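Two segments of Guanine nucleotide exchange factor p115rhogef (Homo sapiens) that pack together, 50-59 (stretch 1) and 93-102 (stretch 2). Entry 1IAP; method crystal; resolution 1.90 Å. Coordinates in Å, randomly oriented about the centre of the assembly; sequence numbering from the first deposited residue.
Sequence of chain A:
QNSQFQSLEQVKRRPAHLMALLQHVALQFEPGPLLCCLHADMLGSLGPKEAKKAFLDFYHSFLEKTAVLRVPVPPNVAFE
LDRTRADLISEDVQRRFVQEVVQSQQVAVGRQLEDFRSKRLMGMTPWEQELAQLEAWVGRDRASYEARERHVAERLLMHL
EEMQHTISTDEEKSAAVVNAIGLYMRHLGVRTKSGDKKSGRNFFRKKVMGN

Stretch 1, residues 50-59: EAKKAFLDFY
Stretch 2 93-102: VQRRFVQEVV

Two helical segments of one chain, 50-59 and 93-102, each part of a longer helix, run in the same general direction, their N-to-C axes inclined at 39° and no closer than 11.5 Å. Backbone angles are helical throughout, with phi between -59° and -70° and psi between -28° and -52°. Within each segment i to i+4 hydrogen bonds hold the turns, for example F55 N to A51 O (2.9 Å) and V98 N to Q94 O (3.0 Å). The register is set by F55 and Q94, whose CA atoms lie 7.7 Å apart. A51, F55 and F58 point their CA-to-CB bonds toward the second helix; Q94, F97 and V101 point theirs toward the first, and V98 stands sideways.

The wide axial gap is bridged by long or bulky side chains, and the contact buries 351 Å² in all. Q94, the residue most covered, extends with chi1 and chi2 both t and chi3 at -65°, so that its slim methylene chain passes over one face of the F55 ring. Q94 CG sits 3.9 Å from the ring centroid, 22° off the normal, a CH-pi contact, while Q94 CD comes within 3.6 Å of F55 CB. The amide at its tip reaches the turn of A51: Q94 NE2 is 3.2 Å from A51 O and 3.9 Å from A51 CB, a small methyl that takes up little of the space between the helices. Q94 OE1 is buried without a polar partner, with the aliphatic K52 CD 3.4 Å away. K52 directs its CA-to-CB bond away, but chi1 t and chi2 p bring its chain alongside the glutamine, and its NZ is hydrogen-bonded elsewhere in the structure.

F55, chi1 t and chi2 72°, is the large bump of the first helix. It enters the hollow formed by Q94 and, three and four positions on, about one turn along the helix, F97 and V98. F55 CD1 lies 3.8 Å from V98 CG2 and F55 CZ 4.2 Å from F97 CD2, both approaches oblique to the F55 ring. F97 (chi1 m, chi2 -22°) offers a broad apolar surface, whereas the compact V98 (chi1 t) presents a methyl.

Nearer the C-terminal end, F58, chi1 t and chi2 92°, spans the remaining gap. V101, chi1 t, meets the edge of its ring near the ring plane, with F58 CZ 4.1 Å from V101 CG1.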

ATOM      1  N   GLU A  50      13.948 -10.951   9.230  1.00 49.66           N
ATOM      2  CA  GLU A  50      12.552 -10.799   8.822  1.00 49.39           C
ATOM      3  C   GLU A  50      12.432 -10.140   7.448  1.00 42.27           C
ATOM      4  O   GLU A  50      11.651 -10.583   6.607  1.00 43.26           O
ATOM      5  CB  GLU A  50      11.780  -9.979   9.854  1.00 53.55           C
ATOM      6  CG  GLU A  50      11.730 -10.598  11.241  1.00 62.60           C
ATOM      7  CD  GLU A  50      10.994  -9.722  12.238  1.00 66.34           C
ATOM      8  OE1 GLU A  50       9.899 -10.123  12.688  1.00 64.50           O
ATOM      9  OE2 GLU A  50      11.508  -8.631  12.566  1.00 69.91           O
ATOM     10  N   ALA A  51      13.218  -9.089   7.228  1.00 42.26           N
ATOM     11  CA  ALA A  51      13.223  -8.353   5.966  1.00 40.03           C
ATOM     12  C   ALA A  51      13.624  -9.238   4.784  1.00 40.23           C
ATOM     13  O   ALA A  51      13.209  -8.994   3.650  1.00 31.61           O
ATOM     14  CB  ALA A  51      14.153  -7.147   6.061  1.00 37.96           C
ATOM     15  N   LYS A  52      14.429 -10.263   5.055  1.00 35.79           N
ATOM     16  CA  LYS A  52      14.871 -11.179   4.009  1.00 32.15           C
ATOM     17  C   LYS A  52      13.689 -12.000   3.502  1.00 32.76           C
ATOM     18  O   LYS A  52      13.503 -12.150   2.292  1.00 27.58           O
ATOM     19  CB  LYS A  52      15.962 -12.113   4.532  1.00 39.97           C
ATOM     20  CG  LYS A  52      16.690 -12.887   3.441  1.00 44.60           C
ATOM     21  CD  LYS A  52      17.586 -11.962   2.624  1.00 61.90           C
ATOM     22  CE  LYS A  52      18.231 -12.685   1.451  1.00 62.71           C
ATOM     23  NZ  LYS A  52      17.233 -13.056   0.407  1.00 61.99           N
ATOM     24  N   LYS A  53      12.907 -12.542   4.433  1.00 30.47           N
ATOM     25  CA  LYS A  53      11.736 -13.342   4.091  1.00 30.03           C
ATOM     26  C   LYS A  53      10.661 -12.453   3.471  1.00 26.53           C
ATOM     27  O   LYS A  53       9.982 -12.855   2.528  1.00 33.04           O
ATOM     28  CB  LYS A  53      11.170 -14.031   5.336  1.00 33.60           C
ATOM     29  CG  LYS A  53      12.083 -15.073   5.959  1.00 34.71           C
ATOM     30  CD  LYS A  53      11.460 -15.655   7.213  1.00 31.44           C
ATOM     31  CE  LYS A  53      12.365 -16.698   7.845  1.00 40.85           C
ATOM     32  NZ  LYS A  53      11.797 -17.228   9.119  1.00 43.48           N
ATOM     33  N   ALA A  54      10.517 -11.248   4.016  1.00 29.69           N
ATOM     34  CA  ALA A  54       9.534 -10.283   3.531  1.00 28.45           C
ATOM     35  C   ALA A  54       9.858  -9.830   2.106  1.00 33.20           C
ATOM     36  O   ALA A  54       8.958  -9.537   1.316  1.00 31.07           O
ATOM     37  CB  ALA A  54       9.478  -9.089   4.465  1.00 29.32           C
ATOM     38  N   PHE A  55      11.146  -9.771   1.781  1.00 31.79           N
ATOM     39  CA  PHE A  55      11.562  -9.361   0.446  1.00 25.07           C
ATOM     40  C   PHE A  55      11.199 -10.418  -0.594  1.00 27.62           C
ATOM     41  O   PHE A  55      10.834 -10.080  -1.718  1.00 28.50           O
ATOM     42  CB  PHE A  55      13.064  -9.063   0.397  1.00 27.38           C
ATOM     43  CG  PHE A  55      13.559  -8.739  -0.980  1.00 23.64           C
ATOM     44  CD1 PHE A  55      13.230  -7.527  -1.580  1.00 31.47           C
ATOM     45  CD2 PHE A  55      14.290  -9.674  -1.709  1.00 23.56           C
ATOM     46  CE1 PHE A  55      13.612  -7.251  -2.889  1.00 24.32           C
ATOM     47  CE2 PHE A  55      14.680  -9.407  -3.021  1.00 31.00           C
ATOM     48  CZ  PHE A  55      14.339  -8.194  -3.611  1.00 28.51           C
ATOM     49  N   LEU A  56      11.308 -11.693  -0.222  1.00 24.89           N
ATOM     50  CA  LEU A  56      10.964 -12.780  -1.130  1.00 24.96           C
ATOM     51  C   LEU A  56       9.474 -12.705  -1.461  1.00 25.91           C
ATOM     52  O   LEU A  56       9.080 -12.893  -2.611  1.00 27.96           O
ATOM     53  CB  LEU A  56      11.301 -14.138  -0.507  1.00 31.05           C
ATOM     54  CG  LEU A  56      12.758 -14.353  -0.075  1.00 40.71           C
ATOM     55  CD1 LEU A  56      12.914 -15.738   0.539  1.00 42.63           C
ATOM     56  CD2 LEU A  56      13.695 -14.190  -1.254  1.00 32.32           C
ATOM     57  N   ASP A  57       8.657 -12.400  -0.452  1.00 19.68           N
ATOM     58  CA  ASP A  57       7.207 -12.272  -0.640  1.00 23.86           C
ATOM     59  C   ASP A  57       6.942 -11.072  -1.548  1.00 17.85           C
ATOM     60  O   ASP A  57       6.107 -11.133  -2.452  1.00 26.50           O
ATOM     61  CB  ASP A  57       6.500 -12.050   0.702  1.00 25.33           C
ATOM     62  CG  ASP A  57       6.558 -13.263   1.617  1.00 34.33           C
ATOM     63  OD1 ASP A  57       6.824 -14.388   1.139  1.00 42.61           O
ATOM     64  OD2 ASP A  57       6.316 -13.084   2.829  1.00 40.62           O
ATOM     65  N   PHE A  58       7.661  -9.987  -1.278  1.00 21.15           N
ATOM     66  CA  PHE A  58       7.561  -8.749  -2.045  1.00 27.05           C
ATOM     67  C   PHE A  58       7.914  -9.064  -3.495  1.00 25.21           C
ATOM     68  O   PHE A  58       7.260  -8.578  -4.416  1.00 24.03           O
ATOM     69  CB  PHE A  58       8.520  -7.709  -1.454  1.00 24.41           C
ATOM     70  CG  PHE A  58       8.598  -6.421  -2.227  1.00 26.56           C
ATOM     71  CD1 PHE A  58       7.775  -5.348  -1.897  1.00 24.04           C
ATOM     72  CD2 PHE A  58       9.546  -6.253  -3.237  1.00 26.35           C
ATOM     73  CE1 PHE A  58       7.893  -4.124  -2.557  1.00 26.77           C
ATOM     74  CE2 PHE A  58       9.672  -5.031  -3.904  1.00 30.94           C
ATOM     75  CZ  PHE A  58       8.842  -3.963  -3.560  1.00 29.58           C
ATOM     76  N   TYR A  59       8.942  -9.891  -3.686  1.00 20.87           N
ATOM     77  CA  TYR A  59       9.359 -10.292  -5.023  1.00 19.40           C
ATOM     78  C   TYR A  59       8.246 -11.065  -5.719  1.00 23.44           C
ATOM     79  O   TYR A  59       7.844 -10.725  -6.832  1.00 18.35           O
ATOM     80  CB  TYR A  59      10.635 -11.150  -4.961  1.00 22.17           C
ATOM     81  CG  TYR A  59      10.985 -11.818  -6.267  1.00 22.81           C
ATOM     82  CD1 TYR A  59      11.657 -11.125  -7.275  1.00 29.13           C
ATOM     83  CD2 TYR A  59      10.612 -13.141  -6.514  1.00 25.82           C
ATOM     84  CE1 TYR A  59      11.941 -11.735  -8.501  1.00 28.39           C
ATOM     85  CE2 TYR A  59      10.888 -13.754  -7.728  1.00 32.86           C
ATOM     86  CZ  TYR A  59      11.552 -13.049  -8.715  1.00 29.36           C
ATOM     87  OH  TYR A  59      11.819 -13.663  -9.916  1.00 36.68           O
ATOM     88  N   VAL A  93      22.246  -4.982  -1.305  1.00 47.04           N
ATOM     89  CA  VAL A  93      21.707  -5.193  -2.647  1.00 44.44           C
ATOM     90  C   VAL A  93      20.178  -5.230  -2.601  1.00 40.12           C
ATOM     91  O   VAL A  93      19.506  -4.770  -3.523  1.00 39.49           O
ATOM     92  CB  VAL A  93      22.230  -6.512  -3.258  1.00 46.10           C
ATOM     93  CG1 VAL A  93      21.741  -6.662  -4.688  1.00 46.33           C
ATOM     94  CG2 VAL A  93      23.755  -6.552  -3.205  1.00 52.34           C
ATOM     95  N   GLN A  94      19.642  -5.780  -1.515  1.00 31.78           N
ATOM     96  CA  GLN A  94      18.200  -5.878  -1.309  1.00 41.24           C
ATOM     97  C   GLN A  94      17.593  -4.477  -1.172  1.00 36.62           C
ATOM     98  O   GLN A  94      16.551  -4.186  -1.758  1.00 38.03           O
ATOM     99  CB  GLN A  94      17.915  -6.713  -0.059  1.00 41.36           C
ATOM    100  CG  GLN A  94      16.446  -6.942   0.232  1.00 49.61           C
ATOM    101  CD  GLN A  94      16.230  -7.777   1.480  1.00 54.20           C
ATOM    102  OE1 GLN A  94      16.601  -8.952   1.529  1.00 57.42           O
ATOM    103  NE2 GLN A  94      15.624  -7.177   2.496  1.00 53.31           N
ATOM    104  N   ARG A  95      18.251  -3.611  -0.403  1.00 35.79           N
ATOM    105  CA  ARG A  95      17.777  -2.241  -0.221  1.00 34.46           C
ATOM    106  C   ARG A  95      17.808  -1.496  -1.552  1.00 35.79           C
ATOM    107  O   ARG A  95      16.915  -0.703  -1.837  1.00 31.38           O
ATOM    108  CB  ARG A  95      18.629  -1.496   0.808  1.00 43.52           C
ATOM    109  CG  ARG A  95      18.609  -2.109   2.196  1.00 49.32           C
ATOM    110  CD  ARG A  95      19.436  -1.293   3.179  1.00 56.25           C
ATOM    111  NE  ARG A  95      19.845  -2.091   4.335  1.00 63.48           N
ATOM    112  CZ  ARG A  95      19.018  -2.542   5.274  1.00 65.51           C
ATOM    113  NH1 ARG A  95      17.720  -2.271   5.217  1.00 66.49           N
ATOM    114  NH2 ARG A  95      19.488  -3.295   6.260  1.00 69.01           N
ATOM    115  N   ARG A  96      18.832  -1.757  -2.365  1.00 33.07           N
ATOM    116  CA  ARG A  96      18.959  -1.110  -3.672  1.00 39.91           C
ATOM    117  C   ARG A  96      17.807  -1.508  -4.587  1.00 34.23           C
ATOM    118  O   ARG A  96      17.210  -0.652  -5.238  1.00 33.96           O
ATOM    119  CB  ARG A  96      20.289  -1.469  -4.346  1.00 47.55           C
ATOM    120  CG  ARG A  96      21.524  -0.978  -3.612  1.00 63.14           C
ATOM    121  CD  ARG A  96      22.780  -1.233  -4.430  1.00 70.21           C
ATOM    122  NE  ARG A  96      23.996  -0.955  -3.668  1.00 78.78           N
ATOM    123  CZ  ARG A  96      25.164  -0.617  -4.210  1.00 84.67           C
ATOM    124  NH1 ARG A  96      25.285  -0.505  -5.528  1.00 88.05           N
ATOM    125  NH2 ARG A  96      26.218  -0.408  -3.434  1.00 87.26           N
ATOM    126  N   PHE A  97      17.519  -2.808  -4.648  1.00 34.60           N
ATOM    127  CA  PHE A  97      16.424  -3.320  -5.474  1.00 33.25           C
ATOM    128  C   PHE A  97      15.100  -2.689  -5.051  1.00 28.38           C
ATOM    129  O   PHE A  97      14.318  -2.248  -5.892  1.00 28.87           O
ATOM    130  CB  PHE A  97      16.319  -4.843  -5.366  1.00 31.06           C
ATOM    131  CG  PHE A  97      17.379  -5.590  -6.133  1.00 36.33           C
ATOM    132  CD1 PHE A  97      18.048  -4.993  -7.195  1.00 39.08           C
ATOM    133  CD2 PHE A  97      17.700  -6.900  -5.795  1.00 38.72           C
ATOM    134  CE1 PHE A  97      19.021  -5.687  -7.908  1.00 46.88           C
ATOM    135  CE2 PHE A  97      18.671  -7.602  -6.502  1.00 44.17           C
ATOM    136  CZ  PHE A  97      19.332  -6.994  -7.561  1.00 44.05           C
ATOM    137  N   VAL A  98      14.860  -2.641  -3.744  1.00 31.91           N
ATOM    138  CA  VAL A  98      13.637  -2.051  -3.211  1.00 27.63           C
ATOM    139  C   VAL A  98      13.535  -0.565  -3.559  1.00 32.95           C
ATOM    140  O   VAL A  98      12.513  -0.122  -4.080  1.00 29.43           O
ATOM    141  CB  VAL A  98      13.538  -2.242  -1.675  1.00 32.92           C
ATOM    142  CG1 VAL A  98      12.343  -1.478  -1.116  1.00 27.19           C
ATOM    143  CG2 VAL A  98      13.402  -3.709  -1.346  1.00 23.98           C
ATOM    144  N   GLN A  99      14.598   0.197  -3.297  1.00 29.27           N
ATOM    145  CA  GLN A  99      14.598   1.629  -3.596  1.00 30.73           C
ATOM    146  C   GLN A  99      14.421   1.933  -5.086  1.00 31.55           C
ATOM    147  O   GLN A  99      13.720   2.877  -5.449  1.00 30.17           O
ATOM    148  CB  GLN A  99      15.871   2.303  -3.066  1.00 35.88           C
ATOM    149  CG  GLN A  99      16.096   2.161  -1.558  1.00 49.64           C
ATOM    150  CD  GLN A  99      15.023   2.829  -0.699  1.00 58.04           C
ATOM    151  OE1 GLN A  99      13.864   2.962  -1.100  1.00 60.41           O
ATOM    152  NE2 GLN A  99      15.412   3.238   0.505  1.00 63.24           N
ATOM    153  N   GLU A 100      15.055   1.133  -5.945  1.00 33.72           N
ATOM    154  CA  GLU A 100      14.946   1.322  -7.392  1.00 32.58           C
ATOM    155  C   GLU A 100      13.543   0.985  -7.878  1.00 31.78           C
ATOM    156  O   GLU A 100      13.018   1.631  -8.787  1.00 31.91           O
ATOM    157  CB  GLU A 100      15.967   0.463  -8.141  1.00 36.39           C
ATOM    158  CG  GLU A 100      17.399   0.968  -8.059  1.00 45.15           C
ATOM    159  CD  GLU A 100      18.342   0.193  -8.968  1.00 53.82           C
ATOM    160  OE1 GLU A 100      18.231   0.338 -10.206  1.00 52.03           O
ATOM    161  OE2 GLU A 100      19.189  -0.564  -8.446  1.00 56.86           O
ATOM    162  N   VAL A 101      12.950  -0.047  -7.289  1.00 27.94           N
ATOM    163  CA  VAL A 101      11.598  -0.450  -7.653  1.00 27.52           C
ATOM    164  C   VAL A 101      10.611   0.629  -7.202  1.00 24.52           C
ATOM    165  O   VAL A 101       9.719   1.014  -7.955  1.00 31.58           O
ATOM    166  CB  VAL A 101      11.210  -1.798  -7.009  1.00 27.41           C
ATOM    167  CG1 VAL A 101       9.697  -2.004  -7.087  1.00 30.19           C
ATOM    168  CG2 VAL A 101      11.930  -2.949  -7.717  1.00 20.99           C
ATOM    169  N   VAL A 102      10.791   1.121  -5.978  1.00 22.84           N
ATOM    170  CA  VAL A 102       9.924   2.155  -5.416  1.00 21.90           C
ATOM    171  C   VAL A 102      10.041   3.451  -6.212  1.00 28.00           C
ATOM    172  O   VAL A 102       9.041   4.109  -6.485  1.00 23.22           O
ATOM    173  CB  VAL A 102      10.259   2.437  -3.932  1.00 19.68           C
ATOM    174  CG1 VAL A 102       9.484   3.657  -3.422  1.00 21.85           C
ATOM    175  CG2 VAL A 102       9.921   1.228  -3.083  1.00 19.40           C
TER